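Local coordinates for 3-ketosteroid-delta4-5alpha-dehydrogenase (Rhodococcus jostii, PDB 4AT2), which dehydrogenates 3-ketosteroids at the C4-C5 bond, using flavin-adenine dinucleotide as cofactor, in bacterial steroid catabolism, at residues A[223-228]-A[239-244]; A[33-38]-A[247-252]. All coordinates share one frame; numbering follows the deposited sequence.

Both interactions belong to one mixed five-stranded sheet in the order 30-31, 223-230, 236-243, 246-252, 40-42. Along the chain the segments come as 33-38, 223-228, 239-244 and 247-252, and the two contacts lie about 10 Å apart, centre to centre. Interaction 1 is the hairpin of strands 223-230 and 236-243; interaction 2 sets the loop between the two outermost strands against strand 246-252. Two probable backbone hydrogen bonds join the contacts directly: Ala-241 O to Val-248 N (2.8 Å) and Ile-239 N to Val-250 O (2.9 Å). The same sheet thus carries the backbone that binds the adenine of FAD at strand 223-230 and, two strands further on, the strand that receives Trp-38.

Interaction 1 of 2, residues A[223-228]-A[239-244]; sequences MRVQTL and IVAKQY. With FAD (flavin-adenine dinucleotide), chain D.
Lys-242 CD lies oblique to the Arg-224 guanidinium, 3.7 Å from Arg-224 NH2, while Gln-226 OE1, from the same strand as the arginine, is at the guanidinium edge, in plane. A second flat group, the Gln-226 carboxamide, crosses to the partner strand, with NE2 3.4 Å from Ala-241 C. The FAD adenine is a third: its N1A and N6A atoms meet the backbone of Val-225. The frame is an antiparallel beta hairpin broken by a classic beta bulge, since Gln-226 and Thr-227 both face Val-240. The evidence is the shared acceptor: Val-240 O takes Gln-226 N at 2.8 Å, in the carbonyl plane, and Thr-227 N at a longer 3.3 Å. Val-240 N returns a nearly straight bond (172°) to Thr-227 O, and Arg-224 and Lys-242 form a hydrogen-bonded pair. Gln-226 has CG anti to its carbonyl carbon (chi1 -69°) and an extended chain, which brings the amide against the Ala-241 to Lys-242 peptide. With an alanine here, that peptide and Val-240 CG1 would probably lose the amide that lies against them. The face carrying Met-223, Val-225, Ala-241 and Ile-239 is largely apolar, with Leu-70 and Met-295 adding to it. The Gln-243 amide sits among them: Met-223 CE lies against Gln-243 CD at 3.6 Å, and Gln-243 OE1 bonds Tyr-40 OH. Because Val-225 and Ala-241 are a non-hydrogen-bonded pair, Val-225 turns its polar backbone atoms toward the cofactor: Val-225 N donates to FAD N1A at 2.9 Å, and FAD N6A donates to Val-225 O at 3.2 Å.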
ATOM      1  N   MET A 223      -1.815  24.216 -22.405  1.00 14.31           N
ATOM      2  CA  MET A 223      -2.526  23.047 -22.897  1.00 14.69           C
ATOM      3  C   MET A 223      -2.840  22.123 -21.753  1.00 14.87           C
ATOM      4  O   MET A 223      -1.979  21.341 -21.343  1.00 15.03           O
ATOM      5  CB  MET A 223      -1.646  22.270 -23.874  1.00 14.69           C
ATOM      6  CG  MET A 223      -1.722  22.745 -25.300  1.00 14.80           C
ATOM      7  SD  MET A 223      -3.202  22.132 -26.133  1.00 14.67           S
ATOM      8  CE  MET A 223      -2.798  22.696 -27.780  1.00 14.59           C
ATOM      9  N   ARG A 224      -4.057  22.209 -21.224  1.00 14.92           N
ATOM     10  CA  ARG A 224      -4.468  21.277 -20.194  1.00 15.21           C
ATOM     11  C   ARG A 224      -5.150  20.071 -20.832  1.00 14.33           C
ATOM     12  O   ARG A 224      -6.323  20.118 -21.165  1.00 13.78           O
ATOM     13  CB  ARG A 224      -5.390  21.942 -19.174  1.00 17.00           C
ATOM     14  CG  ARG A 224      -5.655  21.042 -17.966  1.00 19.19           C
ATOM     15  CD  ARG A 224      -6.580  21.692 -16.958  1.00 22.78           C
ATOM     16  NE  ARG A 224      -7.931  21.859 -17.493  1.00 26.40           N
ATOM     17  CZ  ARG A 224      -8.912  22.505 -16.870  1.00 29.27           C
ATOM     18  NH1 ARG A 224      -8.703  23.053 -15.675  1.00 31.90           N
ATOM     19  NH2 ARG A 224     -10.105  22.603 -17.441  1.00 30.00           N
ATOM     20  N   VAL A 225      -4.407  18.984 -21.004  1.00 13.80           N
ATOM     21  CA  VAL A 225      -4.977  17.799 -21.632  1.00 13.76           C
ATOM     22  C   VAL A 225      -6.044  17.221 -20.711  1.00 13.92           C
ATOM     23  O   VAL A 225      -5.836  17.146 -19.504  1.00 14.21           O
ATOM     24  CB  VAL A 225      -3.882  16.755 -21.968  1.00 13.61           C
ATOM     25  CG1 VAL A 225      -4.488  15.502 -22.591  1.00 13.95           C
ATOM     26  CG2 VAL A 225      -2.852  17.356 -22.907  1.00 13.78           C
ATOM     27  N   GLN A 226      -7.178  16.820 -21.292  1.00 13.85           N
ATOM     28  CA  GLN A 226      -8.354  16.402 -20.530  1.00 14.48           C
ATOM     29  C   GLN A 226      -8.770  14.955 -20.763  1.00 14.12           C
ATOM     30  O   GLN A 226      -9.151  14.261 -19.819  1.00 14.33           O
ATOM     31  CB  GLN A 226      -9.549  17.296 -20.869  1.00 15.51           C
ATOM     32  CG  GLN A 226      -9.436  18.729 -20.373  1.00 17.13           C
ATOM     33  CD  GLN A 226     -10.449  19.633 -21.044  1.00 18.56           C
ATOM     34  OE1 GLN A 226     -10.997  20.546 -20.425  1.00 20.92           O
ATOM     35  NE2 GLN A 226     -10.709  19.378 -22.314  1.00 19.29           N
ATOM     36  N   THR A 227      -8.763  14.512 -22.023  1.00 13.86           N
ATOM     37  CA  THR A 227      -9.296  13.189 -22.394  0.50 13.79           C
ATOM     38  C   THR A 227      -8.584  12.641 -23.632  1.00 13.45           C
ATOM     39  O   THR A 227      -8.106  13.421 -24.457  1.00 13.46           O
ATOM     40  CB  THR A 227     -10.817  13.234 -22.716  0.50 14.18           C
ATOM     41  OG1 THR A 227     -11.017  13.541 -24.099  0.50 14.78           O
ATOM     42  CG2 THR A 227     -11.563  14.273 -21.887  0.50 14.44           C
ATOM     43  N   LEU A 228      -8.572  11.320 -23.786  1.00 12.70           N
ATOM     44  CA  LEU A 228      -8.007  10.692 -24.970  1.00 12.54           C
ATOM     45  C   LEU A 228      -9.088  10.543 -26.029  1.00 12.81           C
ATOM     46  O   LEU A 228     -10.262  10.381 -25.699  1.00 13.06           O
ATOM     47  CB  LEU A 228      -7.440   9.320 -24.614  1.00 12.08           C
ATOM     48  CG  LEU A 228      -6.296   9.385 -23.582  1.00 11.79           C
ATOM     49  CD1 LEU A 228      -5.990   8.022 -22.980  1.00 11.68           C
ATOM     50  CD2 LEU A 228      -5.033   9.970 -24.198  1.00 11.85           C
ATOM     51  N   ILE A 239      -5.856  13.641 -28.589  1.00 12.20           N
ATOM     52  CA  ILE A 239      -6.301  14.075 -27.264  1.00 12.37           C
ATOM     53  C   ILE A 239      -7.219  15.287 -27.384  1.00 12.74           C
ATOM     54  O   ILE A 239      -7.208  15.979 -28.402  1.00 13.03           O
ATOM     55  CB  ILE A 239      -5.115  14.418 -26.314  1.00 12.49           C
ATOM     56  CG1 ILE A 239      -4.309  15.642 -26.791  1.00 12.82           C
ATOM     57  CG2 ILE A 239      -4.191  13.227 -26.136  1.00 12.58           C
ATOM     58  CD1 ILE A 239      -4.907  16.990 -26.412  1.00 13.26           C
ATOM     59  N   VAL A 240      -7.998  15.528 -26.338  1.00 12.70           N
ATOM     60  CA  VAL A 240      -8.782  16.758 -26.197  1.00 13.12           C
ATOM     61  C   VAL A 240      -8.173  17.539 -25.041  1.00 12.83           C
ATOM     62  O   VAL A 240      -7.838  16.959 -24.003  1.00 12.59           O
ATOM     63  CB  VAL A 240     -10.272  16.458 -25.909  1.00 13.36           C
ATOM     64  CG1 VAL A 240     -11.036  17.748 -25.617  1.00 13.95           C
ATOM     65  CG2 VAL A 240     -10.911  15.720 -27.079  1.00 13.89           C
ATOM     66  N   ALA A 241      -8.013  18.850 -25.225  1.00 12.95           N
ATOM     67  CA  ALA A 241      -7.450  19.710 -24.177  1.00 12.95           C
ATOM     68  C   ALA A 241      -8.235  21.007 -24.050  1.00 13.21           C
ATOM     69  O   ALA A 241      -9.010  21.357 -24.934  1.00 13.46           O
ATOM     70  CB  ALA A 241      -5.986  20.024 -24.467  1.00 12.69           C
ATOM     71  N   LYS A 242      -8.033  21.715 -22.948  1.00 13.52           N
ATOM     72  CA  LYS A 242      -8.426  23.127 -22.877  1.00 14.10           C
ATOM     73  C   LYS A 242      -7.173  23.994 -23.060  1.00 14.13           C
ATOM     74  O   LYS A 242      -6.174  23.798 -22.363  1.00 13.80           O
ATOM     75  CB  LYS A 242      -9.133  23.451 -21.550  1.00 14.85           C
ATOM     76  CG  LYS A 242      -9.673  24.885 -21.467  1.00 15.86           C
ATOM     77  CD  LYS A 242     -10.314  25.189 -20.117  1.00 17.05           C
ATOM     78  CE  LYS A 242     -10.879  26.605 -20.082  1.00 17.94           C
ATOM     79  NZ  LYS A 242     -11.480  26.948 -18.765  1.00 18.84           N
ATOM     80  N   GLN A 243      -7.213  24.921 -24.020  1.00 13.82           N
ATOM     81  CA  GLN A 243      -6.096  25.845 -24.237  1.00 14.07           C
ATOM     82  C   GLN A 243      -6.642  27.236 -24.460  1.00 14.45           C
ATOM     83  O   GLN A 243      -7.569  27.412 -25.255  1.00 14.38           O
ATOM     84  CB  GLN A 243      -5.248  25.439 -25.446  1.00 14.34           C
ATOM     85  CG  GLN A 243      -3.954  26.246 -25.574  1.00 14.55           C
ATOM     86  CD  GLN A 243      -3.334  26.195 -26.962  1.00 14.73           C
ATOM     87  OE1 GLN A 243      -4.035  26.111 -27.979  1.00 15.23           O
ATOM     88  NE2 GLN A 243      -2.007  26.259 -27.011  1.00 14.60           N
ATOM     89  N   TYR A 244      -6.049  28.209 -23.768  1.00 14.75           N
ATOM     90  CA  TYR A 244      -6.481  29.606 -23.868  1.00 15.50           C
ATOM     91  C   TYR A 244      -8.002  29.700 -23.806  1.00 15.40           C
ATOM     92  O   TYR A 244      -8.640  30.363 -24.633  1.00 15.62           O
ATOM     93  CB  TYR A 244      -5.896  30.285 -25.122  1.00 16.27           C
ATOM     94  CG  TYR A 244      -4.382  30.201 -25.137  1.00 17.20           C
ATOM     95  CD1 TYR A 244      -3.642  30.595 -24.022  1.00 17.62           C
ATOM     96  CD2 TYR A 244      -3.699  29.707 -26.242  1.00 17.82           C
ATOM     97  CE1 TYR A 244      -2.253  30.503 -24.011  1.00 18.37           C
ATOM     98  CE2 TYR A 244      -2.311  29.615 -26.242  1.00 18.36           C
ATOM     99  CZ  TYR A 244      -1.599  30.012 -25.121  1.00 18.60           C
ATOM    100  OH  TYR A 244      -0.216  29.916 -25.088  1.00 19.45           O
TER
HETATM  101  PA  FAD D1492       7.306  16.769 -14.434  1.00 11.69           P
HETATM  102  O1A FAD D1492       8.760  16.998 -14.570  1.00 12.46           O
HETATM  103  O2A FAD D1492       6.577  17.455 -13.356  1.00 12.25           O
HETATM  104  O5B FAD D1492       6.618  17.136 -15.833  1.00 11.43           O
HETATM  105  C5B FAD D1492       5.212  16.962 -16.030  1.00 11.28           C
HETATM  106  C4B FAD D1492       4.691  18.128 -16.889  1.00 11.54           C
HETATM  107  O4B FAD D1492       3.316  17.797 -17.181  1.00 11.14           O
HETATM  108  C3B FAD D1492       4.673  19.422 -16.066  1.00 11.63           C
HETATM  109  O3B FAD D1492       5.351  20.467 -16.809  1.00 11.90           O
HETATM  110  C2B FAD D1492       3.181  19.717 -15.876  1.00 11.69           C
HETATM  111  O2B FAD D1492       2.938  21.149 -15.864  1.00 11.83           O
HETATM  112  C1B FAD D1492       2.568  19.052 -17.106  1.00 11.54           C
HETATM  113  N9A FAD D1492       1.142  18.692 -16.950  1.00 11.47           N
HETATM  114  C8A FAD D1492       0.488  18.298 -15.850  1.00 11.66           C
HETATM  115  N7A FAD D1492      -0.781  18.070 -16.180  1.00 11.94           N
HETATM  116  C5A FAD D1492      -0.925  18.308 -17.498  1.00 11.90           C
HETATM  117  C6A FAD D1492      -1.970  18.244 -18.360  1.00 12.02           C
HETATM  118  N6A FAD D1492      -3.162  17.860 -17.904  1.00 12.56           N
HETATM  119  N1A FAD D1492      -1.836  18.553 -19.661  1.00 11.69           N
HETATM  120  C2A FAD D1492      -0.601  18.941 -20.160  1.00 11.81           C
HETATM  121  N3A FAD D1492       0.466  19.007 -19.268  1.00 11.61           N
HETATM  122  C4A FAD D1492       0.272  18.691 -17.961  1.00 11.62           C
HETATM  123  N1  FAD D1492      13.626  12.991  -8.267  1.00 11.05           N
HETATM  124  C2  FAD D1492      14.860  12.513  -8.670  1.00 11.17           C
HETATM  125  O2  FAD D1492      14.917  11.463  -9.296  1.00 10.82           O
HETATM  126  N3  FAD D1492      16.027  13.229  -8.368  1.00 11.25           N
HETATM  127  C4  FAD D1492      15.958  14.407  -7.623  1.00 11.44           C
HETATM  128  O4  FAD D1492      17.007  15.002  -7.363  1.00 11.60           O
HETATM  129  C4X FAD D1492      14.709  14.886  -7.209  1.00 11.51           C
HETATM  130  N5  FAD D1492      14.606  16.014  -6.465  1.00 12.24           N
HETATM  131  C5X FAD D1492      13.428  16.322  -5.887  1.00 12.29           C
HETATM  132  C6  FAD D1492      13.361  17.328  -4.918  1.00 12.47           C
HETATM  133  C7  FAD D1492      12.142  17.667  -4.324  1.00 12.80           C
HETATM  134  C7M FAD D1492      12.134  18.689  -3.354  1.00 13.33           C
HETATM  135  C8  FAD D1492      10.967  16.981  -4.695  1.00 12.79           C
HETATM  136  C8M FAD D1492       9.703  17.276  -4.142  1.00 12.48           C
HETATM  137  C9  FAD D1492      11.036  15.985  -5.672  1.00 12.40           C
HETATM  138  C9A FAD D1492      12.265  15.636  -6.253  1.00 12.12           C
HETATM  139  N10 FAD D1492      12.345  14.647  -7.176  1.00 11.50           N
HETATM  140  C10 FAD D1492      13.550  14.179  -7.532  1.00 11.42           C
HETATM  141  C1' FAD D1492      11.152  14.103  -7.876  1.00 11.20           C
HETATM  142  C2' FAD D1492      11.130  14.605  -9.329  1.00 11.14           C
HETATM  143  O2' FAD D1492      11.251  16.027  -9.266  1.00 11.97           O
HETATM  144  C3' FAD D1492       9.813  14.225 -10.026  1.00 10.51           C
HETATM  145  O3' FAD D1492       9.321  12.946  -9.589  1.00 10.13           O
HETATM  146  C4' FAD D1492      10.022  14.209 -11.549  1.00 10.67           C
HETATM  147  O4' FAD D1492      10.513  15.498 -11.947  1.00 10.46           O
HETATM  148  C5' FAD D1492       8.704  13.922 -12.272  1.00 10.44           C
HETATM  149  O5' FAD D1492       8.971  13.836 -13.685  1.00 10.70           O
HETATM  150  P   FAD D1492       7.752  13.869 -14.740  1.00 10.90           P
HETATM  151  O1P FAD D1492       6.820  12.767 -14.479  1.00 10.00           O
HETATM  152  O2P FAD D1492       8.350  14.044 -16.105  1.00 10.09           O
HETATM  153  O3P FAD D1492       6.928  15.187 -14.249  1.00 11.06           O

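Interaction 2 of 2, residues A[33-38]-A[247-252]; sequences TTVTEW and EVAVRA
The loop joining the two outermost strands of the mixed sheet, 30-31 and 40-42, packs Val-35 and Trp-38 against Ala-249 and Arg-251 of strand 246-252. No hydrogen bond links the two segments, so the contact rests on the indole of Trp-38, whose two faces are both occupied. Over the centre of one face sits Val-35 CG1, 3.7 Å above the ring plane. On the opposite face lies the aliphatic part of Arg-251: CB is offset toward the rim, and CD stands 3.5 Å from the centroid of the Trp-38 five-membered ring and 15° off its normal, the geometry of a CH-pi contact. With CG of Arg-251 anti to the backbone N (chi1 -165°), its CB and CD come over that face, the two side chains crossing at about a right angle; a bend at chi3 then carries the guanidinium onward. The guanidinium and ring planes are 55° apart, and CZ is far enough from the ring that any cation-pi attraction is weak at most. The main polar partner of Arg-251 is instead Glu-41, in a salt bridge to NE. At the ring edge, Val-250 N lies in plane, and Trp-38 CE3 comes 3.4 Å from Arg-251 N, placing the benzene side of the indole beside the strand backbone. Val-229 of strand 223-230 also touches Trp-38, while the neighbouring Asp-39 bonds Ala-249 N through its carboxylate. The apolar cluster joins loop to strand at the methyl group of Ala-249, which points toward the loop: its CB touches Trp-38 CE3 at 3.6 Å and Val-35 CG1 at 3.8 Å.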
ATOM      1  N   THR A  33     -14.777   9.972 -34.476  1.00 24.17           N
ATOM      2  CA  THR A  33     -15.804  10.348 -35.456  1.00 25.87           C
ATOM      3  C   THR A  33     -16.539  11.628 -35.049  1.00 26.30           C
ATOM      4  O   THR A  33     -17.104  12.316 -35.904  1.00 27.24           O
ATOM      5  CB  THR A  33     -16.814   9.208 -35.699  1.00 26.94           C
ATOM      6  OG1 THR A  33     -17.559   8.959 -34.502  1.00 28.61           O
ATOM      7  CG2 THR A  33     -16.097   7.942 -36.127  1.00 27.54           C
ATOM      8  N   THR A  34     -16.516  11.950 -33.755  1.00 26.06           N
ATOM      9  CA  THR A  34     -17.199  13.140 -33.231  1.00 26.66           C
ATOM     10  C   THR A  34     -16.321  14.392 -33.229  1.00 26.50           C
ATOM     11  O   THR A  34     -16.777  15.476 -32.855  1.00 26.96           O
ATOM     12  CB  THR A  34     -17.766  12.917 -31.807  1.00 27.11           C
ATOM     13  OG1 THR A  34     -16.699  12.889 -30.842  1.00 27.02           O
ATOM     14  CG2 THR A  34     -18.573  11.619 -31.734  1.00 27.50           C
ATOM     15  N   VAL A  35     -15.058  14.240 -33.618  1.00 26.16           N
ATOM     16  CA  VAL A  35     -14.162  15.391 -33.715  1.00 26.36           C
ATOM     17  C   VAL A  35     -14.335  16.040 -35.083  1.00 27.37           C
ATOM     18  O   VAL A  35     -13.965  15.462 -36.104  1.00 27.87           O
ATOM     19  CB  VAL A  35     -12.691  15.005 -33.465  1.00 25.35           C
ATOM     20  CG1 VAL A  35     -11.779  16.208 -33.672  1.00 24.72           C
ATOM     21  CG2 VAL A  35     -12.534  14.448 -32.061  1.00 24.80           C
ATOM     22  N   THR A  36     -14.907  17.240 -35.090  1.00 28.58           N
ATOM     23  CA  THR A  36     -15.274  17.902 -36.342  1.00 30.61           C
ATOM     24  C   THR A  36     -14.063  18.511 -37.042  1.00 30.47           C
ATOM     25  O   THR A  36     -13.982  18.499 -38.275  1.00 32.44           O
ATOM     26  CB  THR A  36     -16.379  18.963 -36.138  1.00 31.35           C
ATOM     27  OG1 THR A  36     -15.887  20.025 -35.310  1.00 32.96           O
ATOM     28  CG2 THR A  36     -17.611  18.338 -35.482  1.00 32.79           C
ATOM     29  N   GLU A  37     -13.128  19.043 -36.256  1.00 29.10           N
ATOM     30  CA  GLU A  37     -11.860  19.526 -36.793  1.00 28.27           C
ATOM     31  C   GLU A  37     -10.739  19.384 -35.772  1.00 25.22           C
ATOM     32  O   GLU A  37     -10.967  19.487 -34.564  1.00 24.24           O
ATOM     33  CB  GLU A  37     -11.965  20.977 -37.289  1.00 31.42           C
ATOM     34  CG  GLU A  37     -12.006  22.036 -36.197  1.00 34.73           C
ATOM     35  CD  GLU A  37     -11.716  23.428 -36.729  1.00 37.92           C
ATOM     36  OE1 GLU A  37     -12.538  23.950 -37.513  1.00 39.57           O
ATOM     37  OE2 GLU A  37     -10.664  24.000 -36.362  1.00 40.34           O
ATOM     38  N   TRP A  38      -9.534  19.138 -36.274  1.00 23.15           N
ATOM     39  CA  TRP A  38      -8.350  19.034 -35.435  1.00 21.41           C
ATOM     40  C   TRP A  38      -7.666  20.364 -35.405  1.00 20.59           C
ATOM     41  O   TRP A  38      -7.320  20.912 -36.454  1.00 21.21           O
ATOM     42  CB  TRP A  38      -7.417  17.965 -35.982  1.00 20.87           C
ATOM     43  CG  TRP A  38      -8.011  16.576 -35.952  1.00 20.91           C
ATOM     44  CD1 TRP A  38      -8.546  15.852 -37.017  1.00 21.56           C
ATOM     45  CD2 TRP A  38      -8.139  15.687 -34.789  1.00 20.41           C
ATOM     46  NE1 TRP A  38      -8.983  14.614 -36.602  1.00 21.56           N
ATOM     47  CE2 TRP A  38      -8.771  14.452 -35.279  1.00 20.73           C
ATOM     48  CE3 TRP A  38      -7.813  15.787 -33.441  1.00 19.66           C
ATOM     49  CZ2 TRP A  38      -9.048  13.386 -34.439  1.00 20.25           C
ATOM     50  CZ3 TRP A  38      -8.097  14.701 -32.607  1.00 19.56           C
ATOM     51  CH2 TRP A  38      -8.696  13.528 -33.094  1.00 19.78           C
ATOM     52  N   GLU A 247     -11.895  24.619 -25.823  1.00 15.37           N
ATOM     53  CA  GLU A 247     -11.597  23.222 -26.124  0.50 15.20           C
ATOM     54  C   GLU A 247     -10.878  23.114 -27.461  1.00 15.07           C
ATOM     55  O   GLU A 247     -11.296  23.726 -28.453  1.00 15.35           O
ATOM     56  CB  GLU A 247     -12.871  22.368 -26.143  0.50 15.84           C
ATOM     57  CG  GLU A 247     -12.609  20.937 -26.599  0.50 16.25           C
ATOM     58  CD  GLU A 247     -13.810  20.021 -26.475  0.50 16.74           C
ATOM     59  OE1 GLU A 247     -14.369  19.919 -25.367  0.50 17.27           O
ATOM     60  OE2 GLU A 247     -14.175  19.384 -27.484  0.50 17.60           O
ATOM     61  N   VAL A 248      -9.792  22.341 -27.478  1.00 14.28           N
ATOM     62  CA  VAL A 248      -9.056  22.046 -28.704  1.00 14.05           C
ATOM     63  C   VAL A 248      -8.876  20.531 -28.851  1.00 13.78           C
ATOM     64  O   VAL A 248      -8.868  19.799 -27.854  1.00 13.55           O
ATOM     65  CB  VAL A 248      -7.691  22.775 -28.763  1.00 14.00           C
ATOM     66  CG1 VAL A 248      -7.881  24.291 -28.767  1.00 14.16           C
ATOM     67  CG2 VAL A 248      -6.786  22.356 -27.603  1.00 13.39           C
ATOM     68  N   ALA A 249      -8.750  20.060 -30.090  1.00 13.81           N
ATOM     69  CA  ALA A 249      -8.433  18.641 -30.333  1.00 13.76           C
ATOM     70  C   ALA A 249      -7.095  18.538 -31.053  1.00 13.75           C
ATOM     71  O   ALA A 249      -6.825  19.292 -31.987  1.00 13.83           O
ATOM     72  CB  ALA A 249      -9.538  17.976 -31.146  1.00 14.07           C
ATOM     73  N   VAL A 250      -6.257  17.605 -30.613  1.00 13.50           N
ATOM     74  CA  VAL A 250      -4.919  17.450 -31.171  1.00 13.61           C
ATOM     75  C   VAL A 250      -4.768  16.028 -31.689  1.00 13.81           C
ATOM     76  O   VAL A 250      -4.921  15.075 -30.924  1.00 13.30           O
ATOM     77  CB  VAL A 250      -3.829  17.728 -30.106  1.00 13.47           C
ATOM     78  CG1 VAL A 250      -2.448  17.539 -30.708  1.00 13.28           C
ATOM     79  CG2 VAL A 250      -3.971  19.138 -29.526  1.00 13.48           C
ATOM     80  N   ARG A 251      -4.471  15.890 -32.980  1.00 14.41           N
ATOM     81  CA  ARG A 251      -4.367  14.581 -33.617  1.00 15.09           C
ATOM     82  C   ARG A 251      -2.967  14.004 -33.465  1.00 14.50           C
ATOM     83  O   ARG A 251      -1.983  14.724 -33.619  1.00 14.37           O
ATOM     84  CB  ARG A 251      -4.723  14.665 -35.100  1.00 17.04           C
ATOM     85  CG  ARG A 251      -4.984  13.292 -35.694  1.00 19.32           C
ATOM     86  CD  ARG A 251      -5.806  13.370 -36.960  1.00 22.56           C
ATOM     87  NE  ARG A 251      -4.972  13.521 -38.145  1.00 25.70           N
ATOM     88  CZ  ARG A 251      -4.373  12.511 -38.776  1.00 27.01           C
ATOM     89  NH1 ARG A 251      -4.489  11.267 -38.313  1.00 28.27           N
ATOM     90  NH2 ARG A 251      -3.645  12.747 -39.862  1.00 27.79           N
ATOM     91  N   ALA A 252      -2.898  12.710 -33.140  1.00 14.29           N
ATOM     92  CA  ALA A 252      -1.630  11.986 -33.008  1.00 14.34           C
ATOM     93  C   ALA A 252      -1.627  10.834 -34.002  1.00 14.77           C
ATOM     94  O   ALA A 252      -2.260   9.797 -33.753  1.00 15.03           O
ATOM     95  CB  ALA A 252      -1.455  11.462 -31.576  1.00 13.87           C
TER